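Local structure of alpha-tubulin N-acetyltransferase (Danio rerio, 4H6U) at the interface of chains A and B. The protein transfers the acetyl group of acetyl-coenzyme A to a lysine side chain of alpha-tubulin, as a GNAT-fold acetyltransferase. Coordinates in Å, arbitrary orientation; residue numbers count along the deposited sequence, not the author numbering. Chains: chain A/B, Alpha-tubulin N-acetyltransferase.

Contact 1 and contact 2 are adjoining stretches of one two-fold symmetric interface, the centres of their C-alpha atoms about 8 Å apart. They share A:Ile91, B:Phe7 and B:Leu11, so strand 90-99 of chain A and strand 5-8 with helix 9-13 of chain B run through both. Contact 1 is where strand 5-8 pairs with chain A backbone; contact 2 is the apolar packing of the N-terminal segment, continued to B:Pro16, on strands 48-49, 75-81 and 90-99. Each copy thus lends its N terminus to the other, a reciprocal pairing that may belong to this crystal form rather than to the working enzyme.

Contact 1: the interface of chains A and B. Residues chain A 40-42, 90-91, 125; chain B 6-8, 11.
A:Ile91 carries CG1 anti to its carbonyl carbon (chi1 -57°) and B:Phe7 sets its CG likewise (chi1 -79°), and the two side chains run alongside each other, pointing the same way. The ring meets the isoleucine through CD1 and CE1, with B:Phe7 CE1 3.3 Å from A:Ile91 CG1. The site is a strand-docking contact: strand 5-8 of chain B forms a parallel bridge from B:Asp6 to A:Val90 and an antiparallel one from B:Pro8 to A:Val42, which places it between strands 90-99 and 42-45 of chain A. The backbone N of A:Ile91 donates to B:Asp6 O at 3.1 Å, nearly straight at the hydrogen (163°). On the other branch of A:Ile91, CG2 meets B:Leu11 CD2 at 3.9 Å, the side chains crossing at about a right angle. An alanine in place of B:Phe7 would probably leave A:Ile91 CG1 without its aromatic neighbour and open a gap beside strand 90-99. B:Pro8 turns its ring carbons to several chain A groups. Its CD lies 3.8 Å from A:Val90 CG1, and its CB lies 3.9 Å from A:Pro40 CG. B:Asp6 makes its side-chain contact through the methylene and not the carboxylate oxygens: CB sits 3.8 Å from A:Val42 CG2. A:Thr125 crosses the proline at about a right angle, its CB 3.8 Å from B:Pro8 CG.

Contact 2: the interface of chains A and B. Residues chain A 49, 76, 78, 91, 94; chain B 5, 7, 11, 15-16.
The A:Phe94 ring takes B:Pro16 CD over the centre of one face, a CH-pi contact 3.4 Å from the ring centroid, and meets B:Leu11 CD2 at its edge, in plane. The B:Phe15 ring is covered on both faces from its own chain, by B:Pro16 CD on one and B:Phe7 CE2 on the other, each offset toward the rim. The rim of B:Phe15 faces chain A, where strands of the GNAT-family acetyltransferase core offer an apolar docking surface. B:Pro16 CD thus touches a face of each ring, centrally on A:Phe94 and toward the rim on B:Phe15, and this brings the segment after helix 9-13 against strand 90-99.

Around the rim of B:Phe15, leucine methyls approach from different strands. B:Phe15 CE1 meets A:Leu78 CD2 at 3.7 Å, the two side chains crossing at about a right angle. A:Leu76 divides its branches: CD2 reaches B:Phe15 CZ at 3.9 Å, while CD1 reaches B:Pro16 CG at 3.8 Å. At the far side of the ring, B:Phe15 CE2 is 4.0 Å from A:Leu49 CD1, and the other branch of that leucine, CD2, turns to B:Phe7 CZ at 4.1 Å. B:Phe15 points into this group because its CG is anti to the backbone N (chi1 -160°).

B:Leu11 comes to the CD2 edge of A:Phe94, its branch carbon CG 3.8 Å from A:Phe94 CD2. At the other end of the patch the thioether of B:Met5, its chain bent at chi3 (-71°), brings SD to 4.0 Å from A:Ile91 CD1.

Contact 1: the interface of chains A and B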
# COMPACT_ATOMS: atom_id res chain seq x y z
N PRO A 40 5.66 -22.56 7.82
CA PRO A 40 7.02 -22.25 8.27
C PRO A 40 6.96 -21.49 9.58
O PRO A 40 5.87 -21.26 10.10
CB PRO A 40 7.54 -21.32 7.17
CG PRO A 40 6.27 -20.60 6.71
CD PRO A 40 5.17 -21.61 6.80
N GLN A 41 8.12 -21.10 10.10
CA GLN A 41 8.17 -20.32 11.32
C GLN A 41 7.66 -18.94 10.98
O GLN A 41 7.96 -18.40 9.90
CB GLN A 41 9.58 -20.27 11.90
N VAL A 42 6.89 -18.38 11.90
CA VAL A 42 6.16 -17.14 11.70
C VAL A 42 6.42 -16.14 12.81
O VAL A 42 6.97 -16.48 13.86
CB VAL A 42 4.65 -17.37 11.60
CG1 VAL A 42 4.33 -18.28 10.44
CG2 VAL A 42 4.11 -17.94 12.89
N VAL A 90 -2.40 -17.85 8.93
CA VAL A 90 -1.09 -17.47 8.42
C VAL A 90 -1.31 -16.97 7.03
O VAL A 90 -1.89 -17.66 6.18
CB VAL A 90 -0.15 -18.68 8.39
CG1 VAL A 90 1.24 -18.29 7.93
CG2 VAL A 90 -0.13 -19.35 9.76
N ILE A 91 -0.76 -15.79 6.78
CA ILE A 91 -0.75 -15.19 5.46
C ILE A 91 0.32 -15.89 4.67
O ILE A 91 1.50 -15.85 5.05
CB ILE A 91 -0.46 -13.67 5.54
CG1 ILE A 91 -1.47 -12.94 6.45
CG2 ILE A 91 -0.45 -13.07 4.13
CD1 ILE A 91 -2.88 -13.45 6.31
N THR A 125 4.87 -17.29 0.15
CA THR A 125 5.97 -17.64 1.03
C THR A 125 6.68 -18.84 0.43
O THR A 125 6.03 -19.70 -0.16
CB THR A 125 5.49 -17.89 2.50
OG1 THR A 125 6.61 -17.93 3.40
CG2 THR A 125 4.67 -19.18 2.61
N ASP B 6 -0.50 -14.03 11.50
CA ASP B 6 0.89 -14.49 11.56
C ASP B 6 1.52 -14.42 10.16
O ASP B 6 0.89 -14.79 9.18
CB ASP B 6 0.94 -15.91 12.08
CG ASP B 6 0.51 -16.01 13.51
OD1 ASP B 6 -0.03 -17.07 13.89
OD2 ASP B 6 0.72 -15.03 14.27
N PHE B 7 2.70 -13.83 10.07
CA PHE B 7 3.42 -13.69 8.81
C PHE B 7 4.68 -14.54 8.80
O PHE B 7 5.45 -14.54 9.76
CB PHE B 7 3.87 -12.24 8.58
CG PHE B 7 2.79 -11.32 8.11
CD1 PHE B 7 1.46 -11.59 8.35
CD2 PHE B 7 3.10 -10.19 7.40
CE1 PHE B 7 0.47 -10.71 7.92
CE2 PHE B 7 2.13 -9.33 6.98
CZ PHE B 7 0.81 -9.59 7.25
N PRO B 8 4.89 -15.31 7.73
CA PRO B 8 6.20 -15.93 7.53
C PRO B 8 7.30 -14.86 7.42
O PRO B 8 7.07 -13.73 7.01
CB PRO B 8 6.04 -16.70 6.22
CG PRO B 8 4.58 -16.94 6.07
CD PRO B 8 3.89 -15.79 6.76
N LEU B 11 7.79 -13.41 3.77
CA LEU B 11 6.67 -12.57 3.33
C LEU B 11 6.67 -11.23 4.04
O LEU B 11 6.39 -10.18 3.46
CB LEU B 11 5.35 -13.31 3.58
CG LEU B 11 4.10 -12.74 2.91
CD1 LEU B 11 3.25 -13.87 2.32
CD2 LEU B 11 3.29 -11.92 3.88

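Contact 2: the interface of chains A and B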
# COMPACT_ATOMS: atom_id res chain seq x y z
N LEU A 49 3.18 -4.09 10.52
CA LEU A 49 3.26 -4.94 9.34
C LEU A 49 4.49 -4.54 8.55
O LEU A 49 4.67 -3.34 8.24
CB LEU A 49 2.03 -4.80 8.44
CG LEU A 49 0.64 -5.08 8.99
CD1 LEU A 49 -0.34 -5.18 7.85
CD2 LEU A 49 0.61 -6.36 9.77
N LEU A 76 -4.56 -4.40 -2.16
CA LEU A 76 -3.70 -5.45 -1.67
C LEU A 76 -4.54 -6.64 -1.21
O LEU A 76 -5.42 -6.47 -0.35
CB LEU A 76 -2.87 -4.94 -0.51
CG LEU A 76 -1.90 -5.95 0.10
CD1 LEU A 76 -0.92 -6.49 -0.93
CD2 LEU A 76 -1.16 -5.25 1.25
N LEU A 78 -4.50 -10.39 0.56
CA LEU A 78 -3.77 -11.33 1.41
C LEU A 78 -4.58 -12.62 1.51
O LEU A 78 -5.79 -12.60 1.74
CB LEU A 78 -3.56 -10.75 2.80
CG LEU A 78 -2.93 -9.35 2.92
CD1 LEU A 78 -2.72 -9.01 4.36
CD2 LEU A 78 -1.62 -9.28 2.18
N ILE A 91 -0.76 -15.79 6.78
CA ILE A 91 -0.75 -15.19 5.46
C ILE A 91 0.32 -15.89 4.67
O ILE A 91 1.50 -15.85 5.05
CB ILE A 91 -0.46 -13.67 5.54
CG1 ILE A 91 -1.47 -12.94 6.45
CG2 ILE A 91 -0.45 -13.07 4.13
CD1 ILE A 91 -2.88 -13.45 6.31
N PHE A 94 0.63 -12.64 -0.96
CA PHE A 94 -0.01 -11.36 -1.23
C PHE A 94 0.03 -10.99 -2.72
O PHE A 94 0.88 -11.41 -3.47
CB PHE A 94 0.61 -10.23 -0.40
CG PHE A 94 2.08 -9.95 -0.66
CD1 PHE A 94 2.50 -9.33 -1.82
CD2 PHE A 94 3.03 -10.24 0.30
CE1 PHE A 94 3.84 -9.06 -2.05
CE2 PHE A 94 4.39 -9.97 0.08
CZ PHE A 94 4.80 -9.39 -1.09
N MET B 5 -2.79 -11.59 12.78
CA MET B 5 -2.26 -12.40 11.70
C MET B 5 -0.87 -12.88 12.06
O MET B 5 -0.17 -12.28 12.88
CB MET B 5 -2.19 -11.57 10.41
CG MET B 5 -3.55 -11.24 9.80
SD MET B 5 -3.47 -10.12 8.37
CE MET B 5 -3.02 -8.54 9.11
N PHE B 7 2.70 -13.83 10.07
CA PHE B 7 3.42 -13.69 8.81
C PHE B 7 4.68 -14.54 8.80
O PHE B 7 5.45 -14.54 9.76
CB PHE B 7 3.87 -12.24 8.58
CG PHE B 7 2.79 -11.32 8.11
CD1 PHE B 7 1.46 -11.59 8.35
CD2 PHE B 7 3.10 -10.19 7.40
CE1 PHE B 7 0.47 -10.71 7.92
CE2 PHE B 7 2.13 -9.33 6.98
CZ PHE B 7 0.81 -9.59 7.25
N LEU B 11 7.79 -13.41 3.77
CA LEU B 11 6.67 -12.57 3.33
C LEU B 11 6.67 -11.23 4.04
O LEU B 11 6.39 -10.18 3.46
CB LEU B 11 5.35 -13.31 3.58
CG LEU B 11 4.10 -12.74 2.91
CD1 LEU B 11 3.25 -13.87 2.32
CD2 LEU B 11 3.29 -11.92 3.88
N PHE B 15 7.01 -7.64 2.28
CA PHE B 15 5.64 -7.10 2.32
C PHE B 15 5.59 -5.72 1.64
O PHE B 15 6.36 -4.83 2.00
CB PHE B 15 5.15 -7.01 3.78
CG PHE B 15 3.64 -6.94 3.91
CD1 PHE B 15 2.87 -8.06 3.68
CD2 PHE B 15 3.02 -5.78 4.29
CE1 PHE B 15 1.50 -8.02 3.78
CE2 PHE B 15 1.65 -5.71 4.39
CZ PHE B 15 0.88 -6.84 4.15
N PRO B 16 4.70 -5.55 0.65
CA PRO B 16 4.79 -4.38 -0.26
C PRO B 16 4.51 -3.05 0.44
O PRO B 16 4.77 -2.00 -0.14
CB PRO B 16 3.72 -4.66 -1.34
CG PRO B 16 2.76 -5.72 -0.67
CD PRO B 16 3.60 -6.47 0.32